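Local structure of probable TonB-dependent receptor (Pseudomonas aeruginosa, 4K3F) at residues A[5-10]-A[52-57]; A[15-20]-A[226-231]; A[74-79]-A[197-202]; A[97-102]-A[164-169]. The protein probably binds methionine in the periplasm, as a lipoprotein of the NlpA family, for delivery to an uptake transporter. All coordinates share one frame; numbering follows the deposited sequence.

Contacts 1 and 3 belong to one six-stranded mixed sheet, their centres about 10 Å apart, and join directly where Asn55 N lies 2.8 Å from Val201 O. Contact 2 joins two helices beside that sheet; its centre is about 16 Å from that of contact 1, and Leu18 of its first helix packs on Val7 and Ala9. Contact 4 belongs to the other, five-stranded sheet, across the chain's centre from contacts 1 and 3, its centre about 36 Å and 34 Å from theirs. The bound selenomethionine meets Phe57 of contact 1 and Asn198 of contact 3; Arg115 and Asn171, from the chain part with the second sheet, also bind it.

Contact 1 (A[5-10]-A[52-57]); sequences LTVAAT and LDANFF. With MSE (selenomethionine), chain B.
Thr6 OG1 stands between its own backbone N and carbonyl carbon (chi1 53°) and Asp53 CG anti to its carbonyl carbon, which turns the two groups onto each other's backbone. The pair opens a parallel strand pairing, 5-9 with 54-56, in the mixed sheet of a periplasmic binding protein fold. The bonds are reciprocal: Thr6 N donates to Asp53 OD2 over 2.9 Å, arriving on the anti side somewhat out of the carboxylate plane, and Asp53 N donates to Thr6 OG1 at the same 2.9 Å. Two side chains crossing at about a right angle thus each take the backbone N-H of the other residue.

Farther on, Ala8 supplies both regular bonds, Ala8 N to Ala54 O (2.9 Å) and Phe56 N to Ala8 O (2.8 Å), so it brackets Asn55 as parallel register requires. Val7 and Ala54 face helices 11-26 and 210-218, where Leu18, Leu215 and Met212 cover them. On the other face Ala8 CB touches Leu52 CD1 at 3.7 Å, and the Asn55 side chain turns away to hydrogen-bond Asn44 through ND2. Buried Phe56 O has no hydrogen-bond donor and receives a CA-H contact from Ala9.

At Phe57 the chain turns a corner into the pocket, and its ring carbon CE2 lies 3.8 Å from CE of the bound selenomethionine, approached obliquely. One water hydrogen-bonds to Thr10 OG1, donates to Phe57 O at 2.7 Å and accepts from the ligand N at 2.9 Å.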
loop_
_atom_site.group_PDB
_atom_site.type_symbol
_atom_site.label_atom_id
_atom_site.label_comp_id
_atom_site.label_asym_id
_atom_site.label_seq_id
_atom_site.Cartn_x
_atom_site.Cartn_y
_atom_site.Cartn_z
ATOM N N LEU A 5 15.662 -3.678 17.339
ATOM C CA LEU A 5 14.362 -3.196 16.808
ATOM C C LEU A 5 13.994 -4.068 15.643
ATOM O O LEU A 5 14.648 -4.043 14.623
ATOM C CB LEU A 5 14.425 -1.714 16.414
ATOM C CG LEU A 5 13.149 -1.091 15.892
ATOM C CD1 LEU A 5 12.069 -1.143 16.953
ATOM C CD2 LEU A 5 13.447 0.353 15.494
ATOM N N THR A 6 12.964 -4.892 15.800
ATOM C CA THR A 6 12.615 -5.833 14.749
ATOM C C THR A 6 11.381 -5.308 13.989
ATOM O O THR A 6 10.416 -4.906 14.606
ATOM C CB THR A 6 12.326 -7.235 15.332
ATOM O OG1 THR A 6 11.346 -7.127 16.362
ATOM C CG2 THR A 6 13.605 -7.850 15.887
ATOM N N VAL A 7 11.434 -5.323 12.654
ATOM C CA VAL A 7 10.411 -4.692 11.791
ATOM C C VAL A 7 10.015 -5.625 10.649
ATOM O O VAL A 7 10.880 -6.062 9.865
ATOM C CB VAL A 7 10.901 -3.355 11.193
ATOM C CG1 VAL A 7 9.786 -2.660 10.454
ATOM C CG2 VAL A 7 11.389 -2.435 12.288
ATOM N N ALA A 8 8.724 -5.963 10.592
ATOM C CA ALA A 8 8.202 -6.724 9.449
ATOM C C ALA A 8 7.873 -5.777 8.299
ATOM O O ALA A 8 7.278 -4.714 8.511
ATOM C CB ALA A 8 6.933 -7.433 9.858
ATOM N N ALA A 9 8.179 -6.184 7.074
ATOM C CA ALA A 9 7.959 -5.325 5.912
ATOM C C ALA A 9 7.695 -6.118 4.659
ATOM O O ALA A 9 8.222 -7.223 4.526
ATOM C CB ALA A 9 9.174 -4.470 5.676
ATOM N N THR A 10 6.909 -5.559 3.746
ATOM C CA THR A 10 6.777 -6.139 2.402
ATOM C C THR A 10 8.081 -5.809 1.641
ATOM O O THR A 10 8.853 -4.896 1.984
ATOM C CB THR A 10 5.528 -5.613 1.632
ATOM O OG1 THR A 10 5.373 -4.207 1.918
ATOM C CG2 THR A 10 4.275 -6.336 2.126
ATOM N N LEU A 52 7.390 -9.435 16.932
ATOM C CA LEU A 52 8.253 -8.417 16.313
ATOM C C LEU A 52 7.786 -7.082 16.893
ATOM O O LEU A 52 6.631 -6.965 17.343
ATOM C CB LEU A 52 8.075 -8.407 14.799
ATOM C CG LEU A 52 8.409 -9.706 14.097
ATOM C CD1 LEU A 52 8.124 -9.609 12.605
ATOM C CD2 LEU A 52 9.856 -10.045 14.329
ATOM N N ASP A 53 8.665 -6.089 16.880
ATOM C CA ASP A 53 8.378 -4.817 17.512
ATOM C C ASP A 53 7.449 -3.858 16.689
ATOM O O ASP A 53 6.669 -3.112 17.262
ATOM C CB ASP A 53 9.649 -4.061 17.760
ATOM C CG ASP A 53 10.610 -4.747 18.758
ATOM O OD1 ASP A 53 10.173 -5.298 19.795
ATOM O OD2 ASP A 53 11.817 -4.706 18.475
ATOM N N ALA A 54 7.538 -3.917 15.386
ATOM C CA ALA A 54 6.886 -2.972 14.492
ATOM C C ALA A 54 6.751 -3.547 13.090
ATOM O O ALA A 54 7.275 -4.617 12.779
ATOM C CB ALA A 54 7.718 -1.697 14.429
ATOM N N ASN A 55 5.993 -2.866 12.254
ATOM C CA ASN A 55 5.910 -3.221 10.852
ATOM C C ASN A 55 5.819 -1.983 9.960
ATOM O O ASN A 55 5.502 -0.871 10.409
ATOM C CB ASN A 55 4.798 -4.262 10.555
ATOM C CG ASN A 55 3.391 -3.740 10.812
ATOM O OD1 ASN A 55 2.984 -2.690 10.299
ATOM N ND2 ASN A 55 2.630 -4.486 11.551
ATOM N N PHE A 56 6.036 -2.225 8.678
ATOM C CA PHE A 56 6.053 -1.161 7.666
ATOM C C PHE A 56 5.591 -1.753 6.358
ATOM O O PHE A 56 6.357 -2.362 5.640
ATOM C CB PHE A 56 7.446 -0.533 7.590
ATOM C CG PHE A 56 7.576 0.569 6.568
ATOM C CD1 PHE A 56 6.600 1.544 6.432
ATOM C CD2 PHE A 56 8.689 0.657 5.765
ATOM C CE1 PHE A 56 6.741 2.569 5.481
ATOM C CE2 PHE A 56 8.827 1.686 4.825
ATOM C CZ PHE A 56 7.868 2.641 4.692
ATOM N N PHE A 57 4.300 -1.556 6.079
ATOM C CA PHE A 57 3.645 -2.190 4.906
ATOM C C PHE A 57 2.280 -1.642 4.555
ATOM O O PHE A 57 1.825 -1.924 3.489
ATOM C CB PHE A 57 3.512 -3.718 5.019
ATOM C CG PHE A 57 2.321 -4.172 5.833
ATOM C CD1 PHE A 57 2.339 -4.109 7.199
ATOM C CD2 PHE A 57 1.174 -4.623 5.199
ATOM C CE1 PHE A 57 1.223 -4.538 7.962
ATOM C CE2 PHE A 57 0.086 -5.040 5.937
ATOM C CZ PHE A 57 0.111 -4.988 7.307
HETATM N N MSE B 300 1.805 -0.562 -0.022
HETATM C CA MSE B 300 0.335 -0.773 -0.165
HETATM C C MSE B 300 -0.231 0.496 -0.792
HETATM O O MSE B 300 0.148 1.600 -0.388
HETATM O OXT MSE B 300 -1.078 0.420 -1.690
HETATM C CB MSE B 300 -0.338 -1.062 1.187
HETATM C CG MSE B 300 -1.822 -1.309 1.054
HETATM SE SE MSE B 300 -2.645 -1.491 2.828
HETATM C CE MSE B 300 -1.877 -3.129 3.372
HETATM O O HOH W 1 2.788 -3.016 1.182
#

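Contact 2 (A[15-20]-A[226-231]); sequences AEILNV and QFIQEK
Val20 sets one methyl over the ring of Phe227: CG2 sits 3.8 Å from the ring centroid, 11° off the normal, a CH-pi contact over the centre of the face. The valine turns CG1 anti to its backbone N, which leaves CG2 beside that N and over the ring, while CG1 reaches only the CG and CB end of the phenylalanine. Phe227 holds its own CG anti to the backbone N (chi1 168°), on a side chain that starts toward the other helix. The opposite face is covered from within its own helix by Lys231 CB, offset toward the rim, so the ring is sandwiched between a methyl and a methylene. Its CE2 corner comes within 4.1 Å of Ile17 CA.

Deeper in, the two isoleucines share a conformation, CG1 anti to the carbonyl carbon and CD1 extended, and cross with Ile17 CD1 4.1 Å from Ile228 CG1. At the other margin the extended Glu16 and the Lys231 chain, bent at chi2, cross at about a right angle. Glu16 OE1 rests 3.7 Å from Lys231 CE, but OE2 and NZ remain 4.5 Å apart, too far for a salt bridge though the opposite charges probably attract weakly. Glu16 OE1 instead hydrogen-bonds Tyr232.

No hydrogen bond joins the two segments, whose axes approach to 10.8 Å, a separation that the phenylalanine ring helps to fill. Helix 11-26 rests on strands 3-9 and 30-36 through Leu18 and Ala15, whereas Ile228 of helix 222-232 packs on Val236 and on Pro238 of the edge strand 237-238.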
loop_
_atom_site.group_PDB
_atom_site.type_symbol
_atom_site.label_atom_id
_atom_site.label_comp_id
_atom_site.label_asym_id
_atom_site.label_seq_id
_atom_site.Cartn_x
_atom_site.Cartn_y
_atom_site.Cartn_z
ATOM N N ALA A 15 10.993 -2.985 2.508
ATOM C CA ALA A 15 12.214 -3.599 3.032
ATOM C C ALA A 15 13.468 -2.972 2.394
ATOM O O ALA A 15 14.519 -2.859 3.029
ATOM C CB ALA A 15 12.185 -5.115 2.854
ATOM N N GLU A 16 13.334 -2.487 1.162
ATOM C CA GLU A 16 14.444 -1.788 0.504
ATOM C C GLU A 16 14.726 -0.484 1.276
ATOM O O GLU A 16 15.864 -0.167 1.579
ATOM C CB GLU A 16 14.121 -1.506 -0.961
ATOM C CG GLU A 16 13.868 -2.765 -1.782
ATOM C CD GLU A 16 13.807 -2.520 -3.295
ATOM O OE1 GLU A 16 13.263 -1.501 -3.736
ATOM O OE2 GLU A 16 14.247 -3.403 -4.044
ATOM N N ILE A 17 13.680 0.285 1.546
ATOM C CA ILE A 17 13.830 1.510 2.331
ATOM C C ILE A 17 14.495 1.239 3.668
ATOM O O ILE A 17 15.417 1.955 4.087
ATOM C CB ILE A 17 12.445 2.174 2.536
ATOM C CG1 ILE A 17 11.942 2.739 1.201
ATOM C CG2 ILE A 17 12.502 3.261 3.616
ATOM C CD1 ILE A 17 10.459 3.112 1.202
ATOM N N LEU A 18 14.003 0.211 4.369
ATOM C CA LEU A 18 14.577 -0.166 5.644
ATOM C C LEU A 18 16.051 -0.588 5.564
ATOM O O LEU A 18 16.824 -0.205 6.463
ATOM C CB LEU A 18 13.703 -1.215 6.347
ATOM C CG LEU A 18 12.311 -0.727 6.767
ATOM C CD1 LEU A 18 11.526 -1.932 7.256
ATOM C CD2 LEU A 18 12.323 0.350 7.838
ATOM N N ASN A 19 16.454 -1.294 4.496
ATOM C CA ASN A 19 17.865 -1.674 4.321
ATOM C C ASN A 19 18.792 -0.423 4.203
ATOM O O ASN A 19 19.915 -0.421 4.692
ATOM C CB ASN A 19 18.058 -2.529 3.065
ATOM C CG ASN A 19 17.524 -3.949 3.211
ATOM O OD1 ASN A 19 17.607 -4.541 4.255
ATOM N ND2 ASN A 19 17.042 -4.506 2.104
ATOM N N VAL A 20 18.265 0.626 3.582
ATOM C CA VAL A 20 19.030 1.871 3.385
ATOM C C VAL A 20 19.094 2.672 4.685
ATOM O O VAL A 20 20.077 3.355 4.906
ATOM C CB VAL A 20 18.418 2.651 2.200
ATOM C CG1 VAL A 20 18.994 4.036 2.036
ATOM C CG2 VAL A 20 18.621 1.822 0.931
ATOM N N GLN A 226 15.845 11.044 -0.807
ATOM C CA GLN A 226 16.624 10.919 -2.024
ATOM C C GLN A 226 16.569 9.497 -2.560
ATOM O O GLN A 226 16.403 9.296 -3.770
ATOM C CB GLN A 226 18.089 11.329 -1.769
ATOM C CG GLN A 226 19.053 11.150 -2.951
ATOM C CD GLN A 226 18.620 11.899 -4.189
ATOM O OE1 GLN A 226 18.217 13.051 -4.085
ATOM N NE2 GLN A 226 18.704 11.252 -5.371
ATOM N N PHE A 227 16.758 8.514 -1.675
ATOM C CA PHE A 227 16.724 7.131 -2.123
ATOM C C PHE A 227 15.382 6.846 -2.797
ATOM O O PHE A 227 15.316 6.245 -3.853
ATOM C CB PHE A 227 16.946 6.132 -0.959
ATOM C CG PHE A 227 16.639 4.704 -1.334
ATOM C CD1 PHE A 227 17.519 3.974 -2.124
ATOM C CD2 PHE A 227 15.478 4.092 -0.913
ATOM C CE1 PHE A 227 17.233 2.671 -2.498
ATOM C CE2 PHE A 227 15.187 2.793 -1.273
ATOM C CZ PHE A 227 16.063 2.081 -2.075
ATOM N N ILE A 228 14.289 7.248 -2.145
ATOM C CA ILE A 228 12.942 6.956 -2.664
ATOM C C ILE A 228 12.773 7.586 -4.051
ATOM O O ILE A 228 12.267 6.970 -4.989
ATOM C CB ILE A 228 11.852 7.464 -1.689
ATOM C CG1 ILE A 228 11.819 6.583 -0.421
ATOM C CG2 ILE A 228 10.489 7.469 -2.360
ATOM C CD1 ILE A 228 11.014 7.158 0.732
ATOM N N GLN A 229 13.181 8.832 -4.170
ATOM C CA GLN A 229 13.049 9.534 -5.445
ATOM C C GLN A 229 13.817 8.877 -6.616
ATOM O O GLN A 229 13.273 8.645 -7.720
ATOM C CB GLN A 229 13.517 10.977 -5.243
ATOM C CG GLN A 229 12.492 11.819 -4.493
ATOM C CD GLN A 229 13.040 13.170 -4.102
ATOM O OE1 GLN A 229 14.252 13.359 -4.024
ATOM N NE2 GLN A 229 12.148 14.110 -3.811
ATOM N N GLU A 230 15.093 8.598 -6.389
ATOM C CA GLU A 230 15.948 8.035 -7.443
ATOM C C GLU A 230 15.610 6.568 -7.733
ATOM O O GLU A 230 15.673 6.136 -8.877
ATOM C CB GLU A 230 17.436 8.193 -7.079
ATOM C CG GLU A 230 17.913 7.219 -6.009
ATOM C CD GLU A 230 19.403 7.340 -5.700
ATOM O OE1 GLU A 230 19.781 8.352 -5.054
ATOM O OE2 GLU A 230 20.175 6.405 -6.075
ATOM N N LYS A 231 15.242 5.803 -6.698
ATOM C CA LYS A 231 15.022 4.368 -6.887
ATOM C C LYS A 231 13.709 4.098 -7.629
ATOM O O LYS A 231 13.661 3.276 -8.543
ATOM C CB LYS A 231 15.067 3.652 -5.535
ATOM C CG LYS A 231 14.839 2.161 -5.615
ATOM C CD LYS A 231 16.006 1.373 -6.182
ATOM C CE LYS A 231 15.636 -0.102 -6.174
ATOM N NZ LYS A 231 16.635 -0.924 -6.880
#

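Contact 3 (A[74-79]-A[197-202]); sequences LVAVTG and VNILVA. With MSE (selenomethionine), chain B.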
loop_
_atom_site.group_PDB
_atom_site.type_symbol
_atom_site.label_atom_id
_atom_site.label_comp_id
_atom_site.label_asym_id
_atom_site.label_seq_id
_atom_site.Cartn_x
_atom_site.Cartn_y
_atom_site.Cartn_z
ATOM N N LEU A 74 -2.909 -1.948 17.437
ATOM C CA LEU A 74 -1.698 -1.442 16.842
ATOM C C LEU A 74 -1.850 0.046 16.522
ATOM O O LEU A 74 -2.944 0.510 16.217
ATOM C CB LEU A 74 -1.356 -2.231 15.576
ATOM C CG LEU A 74 -1.102 -3.711 15.782
ATOM C CD1 LEU A 74 -0.807 -4.354 14.431
ATOM C CD2 LEU A 74 0.006 -3.989 16.760
ATOM N N VAL A 75 -0.746 0.772 16.584
ATOM C CA VAL A 75 -0.794 2.236 16.465
ATOM C C VAL A 75 0.228 2.714 15.434
ATOM O O VAL A 75 1.376 2.245 15.310
ATOM C CB VAL A 75 -0.542 2.934 17.846
ATOM C CG1 VAL A 75 -1.705 2.636 18.792
ATOM C CG2 VAL A 75 0.756 2.479 18.522
ATOM N N ALA A 76 -0.170 3.738 14.709
ATOM C CA ALA A 76 0.714 4.340 13.746
ATOM C C ALA A 76 1.785 5.189 14.434
ATOM O O ALA A 76 1.517 5.880 15.379
ATOM C CB ALA A 76 -0.111 5.228 12.816
ATOM N N VAL A 77 2.992 5.155 13.917
ATOM C CA VAL A 77 4.134 5.913 14.455
ATOM C C VAL A 77 4.446 7.133 13.586
ATOM O O VAL A 77 4.538 8.277 14.109
ATOM C CB VAL A 77 5.395 5.027 14.565
ATOM C CG1 VAL A 77 6.562 5.842 15.135
ATOM C CG2 VAL A 77 5.109 3.813 15.432
ATOM N N THR A 78 4.583 6.907 12.281
ATOM C CA THR A 78 4.864 7.985 11.342
ATOM C C THR A 78 4.578 7.570 9.931
ATOM O O THR A 78 4.519 6.375 9.629
ATOM C CB THR A 78 6.318 8.474 11.455
ATOM O OG1 THR A 78 6.419 9.783 10.869
ATOM C CG2 THR A 78 7.313 7.548 10.772
ATOM N N GLY A 79 4.350 8.564 9.076
ATOM C CA GLY A 79 4.105 8.334 7.682
ATOM C C GLY A 79 5.388 8.451 6.898
ATOM O O GLY A 79 6.281 9.223 7.238
ATOM N N VAL A 197 -1.041 7.259 2.709
ATOM C CA VAL A 197 0.338 7.256 3.151
ATOM C C VAL A 197 0.629 5.966 3.903
ATOM O O VAL A 197 -0.165 5.515 4.726
ATOM C CB VAL A 197 0.631 8.466 4.054
ATOM C CG1 VAL A 197 2.023 8.405 4.630
ATOM C CG2 VAL A 197 0.404 9.758 3.292
ATOM N N ASN A 198 1.735 5.319 3.543
ATOM C CA ASN A 198 2.203 4.119 4.251
ATOM C C ASN A 198 2.922 4.502 5.542
ATOM O O ASN A 198 3.715 5.441 5.561
ATOM C CB ASN A 198 3.119 3.280 3.353
ATOM C CG ASN A 198 2.328 2.466 2.307
ATOM O OD1 ASN A 198 2.646 1.315 2.048
ATOM N ND2 ASN A 198 1.226 3.064 1.755
ATOM N N ILE A 199 2.581 3.794 6.611
ATOM C CA ILE A 199 2.988 4.156 7.935
ATOM C C ILE A 199 3.822 3.054 8.599
ATOM O O ILE A 199 3.586 1.859 8.428
ATOM C CB ILE A 199 1.746 4.420 8.809
ATOM C CG1 ILE A 199 0.670 3.332 8.593
ATOM C CG2 ILE A 199 1.145 5.766 8.424
ATOM C CD1 ILE A 199 -0.466 3.345 9.577
ATOM N N LEU A 200 4.723 3.502 9.432
ATOM C CA LEU A 200 5.397 2.631 10.383
ATOM C C LEU A 200 4.384 2.400 11.513
ATOM O O LEU A 200 3.814 3.364 12.007
ATOM C CB LEU A 200 6.622 3.319 10.929
ATOM C CG LEU A 200 7.345 2.654 12.087
ATOM C CD1 LEU A 200 7.973 1.385 11.633
ATOM C CD2 LEU A 200 8.426 3.578 12.645
ATOM N N VAL A 201 4.218 1.152 11.960
ATOM C CA VAL A 201 3.176 0.766 12.918
ATOM C C VAL A 201 3.836 -0.012 14.022
ATOM O O VAL A 201 4.739 -0.846 13.784
ATOM C CB VAL A 201 2.057 -0.083 12.210
ATOM C CG1 VAL A 201 1.101 -0.715 13.221
ATOM C CG2 VAL A 201 1.298 0.848 11.289
ATOM N N ALA A 202 3.404 0.256 15.236
ATOM C CA ALA A 202 3.952 -0.450 16.391
ATOM C C ALA A 202 2.878 -0.609 17.425
ATOM O O ALA A 202 1.717 -0.727 17.053
ATOM C CB ALA A 202 5.195 0.306 16.884
HETATM N N MSE B 300 1.805 -0.562 -0.022
HETATM C CA MSE B 300 0.335 -0.773 -0.165
HETATM C C MSE B 300 -0.231 0.496 -0.792
HETATM O O MSE B 300 0.148 1.600 -0.388
HETATM O OXT MSE B 300 -1.078 0.420 -1.690
HETATM C CB MSE B 300 -0.338 -1.062 1.187
HETATM C CG MSE B 300 -1.822 -1.309 1.054
HETATM SE SE MSE B 300 -2.645 -1.491 2.828
HETATM C CE MSE B 300 -1.877 -3.129 3.372
#
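Val75 and Ala202 form the hydrogen-bonded pair that starts an antiparallel strand pairing within the six-stranded mixed sheet, with Val75 N to Ala202 O at 2.9 Å and Ala202 N to Val75 O at 2.8 Å. The first of these donors sits above the carbonyl plane; the second lies in it. Next, Ala76 faces Val201 as a non-hydrogen-bonded pair. A classic beta bulge follows at Val77 and Thr78: Val77 N donates to Leu200 O (2.7 Å) while Leu200 N donates to Thr78 O, with Val77 psi at -51°. The bulge sets Val77 and Leu200 side by side, pointing the same way, with Val77 CG1 3.8 Å from Leu200 CD2, and Val77 CG2 also meets Ala202 CB. Gly79, having no side chain, lets Val197 CG1 come to 3.7 Å from its CA.

Outward, Leu215 and Met212 of helix 210-218 cover Leu200 and Ala202, and Leu63 of helix 60-70 backs Ile199. Strand 198-202 lies between strands 75-82 and 54-59, and Asn198 lies in the pocket. It turns away from strand 75-79 with CG anti to its carbonyl carbon (chi1 -77°), its OD1 also receiving a hydrogen bond from His14 NE2. Its amide grips the ligand's amino acid end twice: the selenomethionine N donates to OD1 over 2.9 Å, and ND2 donates to the carboxylate O over 2.8 Å.

Contact 4 (A[97-102]-A[164-169]); sequences ELPSGA and QVDMAL
Leu98 and Met167, the latter a selenomethionine in the crystal, cross at about a right angle, methyl against methyl, with Leu98 CD1 3.7 Å from Met167 CE. They join a loop closing in a type II beta turn, Pro99 to Ala102, to the start of strand 167-170 in the five-stranded mixed sheet. Met167 runs extended as far as SE and then bends (chi3 68°), which brings CE round to the leucine; Leu120 of helix 110-122 and Ala87 of strand 86-88 also pack on this side chain. Leu98 CD2 passes near the backbone O of Asp166, an oxygen that takes a hydrogen bond from Ser89.

Asp166 points at the turn itself. Its carboxylate approaches the pyrrolidine ring of Pro99 obliquely, OD2 4.0 Å from CG, and meets Ala102 more closely. The turn closes with Ala102 N bonded to Pro99 O at 3.1 Å, and Gly101 supplies the positive phi of its third position. No hydrogen bond crosses between the segments; the polar link lies one residue on, where Thr103 N, at the head of strand 103-107, donates to Asp166 OD2. The same OD2 lies 3.2 Å from Ala102 CA and 3.6 Å from Ala102 CB.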
loop_
_atom_site.group_PDB
_atom_site.type_symbol
_atom_site.label_atom_id
_atom_site.label_comp_id
_atom_site.label_asym_id
_atom_site.label_seq_id
_atom_site.Cartn_x
_atom_site.Cartn_y
_atom_site.Cartn_z
ATOM N N GLU A 97 -10.910 1.880 -24.626
ATOM C CA GLU A 97 -10.919 0.583 -25.334
ATOM C C GLU A 97 -11.627 -0.552 -24.589
ATOM O O GLU A 97 -11.907 -1.584 -25.186
ATOM C CB GLU A 97 -9.502 0.131 -25.669
ATOM C CG GLU A 97 -8.786 1.034 -26.661
ATOM C CD GLU A 97 -7.332 0.646 -26.863
ATOM O OE1 GLU A 97 -6.882 -0.355 -26.266
ATOM O OE2 GLU A 97 -6.638 1.348 -27.624
ATOM N N LEU A 98 -11.905 -0.385 -23.294
ATOM C CA LEU A 98 -12.498 -1.490 -22.514
ATOM C C LEU A 98 -13.836 -1.862 -23.150
ATOM O O LEU A 98 -14.633 -1.002 -23.475
ATOM C CB LEU A 98 -12.727 -1.092 -21.067
ATOM C CG LEU A 98 -11.502 -0.817 -20.189
ATOM C CD1 LEU A 98 -11.964 -0.207 -18.876
ATOM C CD2 LEU A 98 -10.720 -2.103 -19.956
ATOM N N PRO A 99 -14.083 -3.148 -23.335
ATOM C CA PRO A 99 -15.312 -3.571 -23.957
ATOM C C PRO A 99 -16.489 -3.536 -22.970
ATOM O O PRO A 99 -16.301 -3.474 -21.742
ATOM C CB PRO A 99 -14.995 -5.014 -24.350
ATOM C CG PRO A 99 -14.122 -5.480 -23.225
ATOM C CD PRO A 99 -13.270 -4.287 -22.895
ATOM N N SER A 100 -17.700 -3.597 -23.507
ATOM C CA SER A 100 -18.884 -3.852 -22.711
ATOM C C SER A 100 -18.691 -5.164 -21.985
ATOM O O SER A 100 -18.209 -6.124 -22.569
ATOM C CB SER A 100 -20.125 -3.953 -23.615
ATOM O OG SER A 100 -21.287 -4.296 -22.869
ATOM N N GLY A 101 -19.055 -5.212 -20.706
ATOM C CA GLY A 101 -18.864 -6.412 -19.900
ATOM C C GLY A 101 -17.407 -6.726 -19.506
ATOM O O GLY A 101 -17.105 -7.832 -19.061
ATOM N N ALA A 102 -16.516 -5.744 -19.631
ATOM C CA ALA A 102 -15.141 -5.893 -19.217
ATOM C C ALA A 102 -15.014 -6.363 -17.777
ATOM O O ALA A 102 -15.735 -5.928 -16.869
ATOM C CB ALA A 102 -14.349 -4.604 -19.417
ATOM N N GLN A 164 -5.491 -12.648 -17.424
ATOM C CA GLN A 164 -6.763 -13.349 -17.480
ATOM C C GLN A 164 -7.967 -12.418 -17.270
ATOM O O GLN A 164 -9.079 -12.909 -17.071
ATOM C CB GLN A 164 -6.807 -14.435 -16.384
ATOM C CG GLN A 164 -5.699 -15.492 -16.437
ATOM C CD GLN A 164 -5.486 -16.212 -15.102
ATOM O OE1 GLN A 164 -4.538 -15.927 -14.375
ATOM N NE2 GLN A 164 -6.376 -17.139 -14.776
ATOM N N VAL A 165 -7.731 -11.101 -17.221
ATOM C CA VAL A 165 -8.786 -10.120 -17.062
ATOM C C VAL A 165 -8.574 -8.952 -18.030
ATOM O O VAL A 165 -7.511 -8.817 -18.617
ATOM C CB VAL A 165 -8.859 -9.612 -15.586
ATOM C CG1 VAL A 165 -9.127 -10.780 -14.642
ATOM C CG2 VAL A 165 -7.601 -8.867 -15.185
ATOM N N ASP A 166 -9.574 -8.096 -18.189
ATOM C CA ASP A 166 -9.410 -6.929 -19.014
ATOM C C ASP A 166 -8.612 -5.836 -18.334
ATOM O O ASP A 166 -7.932 -5.061 -19.018
ATOM C CB ASP A 166 -10.789 -6.451 -19.467
ATOM C CG ASP A 166 -11.501 -7.506 -20.350
ATOM O OD1 ASP A 166 -10.818 -8.174 -21.165
ATOM O OD2 ASP A 166 -12.726 -7.704 -20.214
HETATM N N MSE A 167 -8.754 -5.704 -16.998
HETATM C CA MSE A 167 -8.004 -4.675 -16.257
HETATM C C MSE A 167 -7.905 -5.123 -14.803
HETATM O O MSE A 167 -8.862 -5.738 -14.272
HETATM C CB MSE A 167 -8.698 -3.317 -16.384
HETATM C CG MSE A 167 -7.882 -2.146 -15.855
HETATM SE SE MSE A 167 -8.539 -0.435 -16.527
HETATM C CE MSE A 167 -10.246 -0.450 -15.583
ATOM N N ALA A 168 -6.807 -4.736 -14.167
ATOM C CA ALA A 168 -6.572 -4.975 -12.752
ATOM C C ALA A 168 -6.035 -3.739 -12.072
ATOM O O ALA A 168 -5.159 -3.056 -12.586
ATOM C CB ALA A 168 -5.647 -6.155 -12.534
ATOM N N LEU A 169 -6.592 -3.439 -10.902
ATOM C CA LEU A 169 -6.120 -2.315 -10.097
ATOM C C LEU A 169 -5.267 -2.912 -8.991
ATOM O O LEU A 169 -5.788 -3.587 -8.112
ATOM C CB LEU A 169 -7.287 -1.478 -9.556
ATOM C CG LEU A 169 -7.847 -0.431 -10.554
ATOM C CD1 LEU A 169 -8.439 -1.083 -11.794
ATOM C CD2 LEU A 169 -8.865 0.457 -9.859
#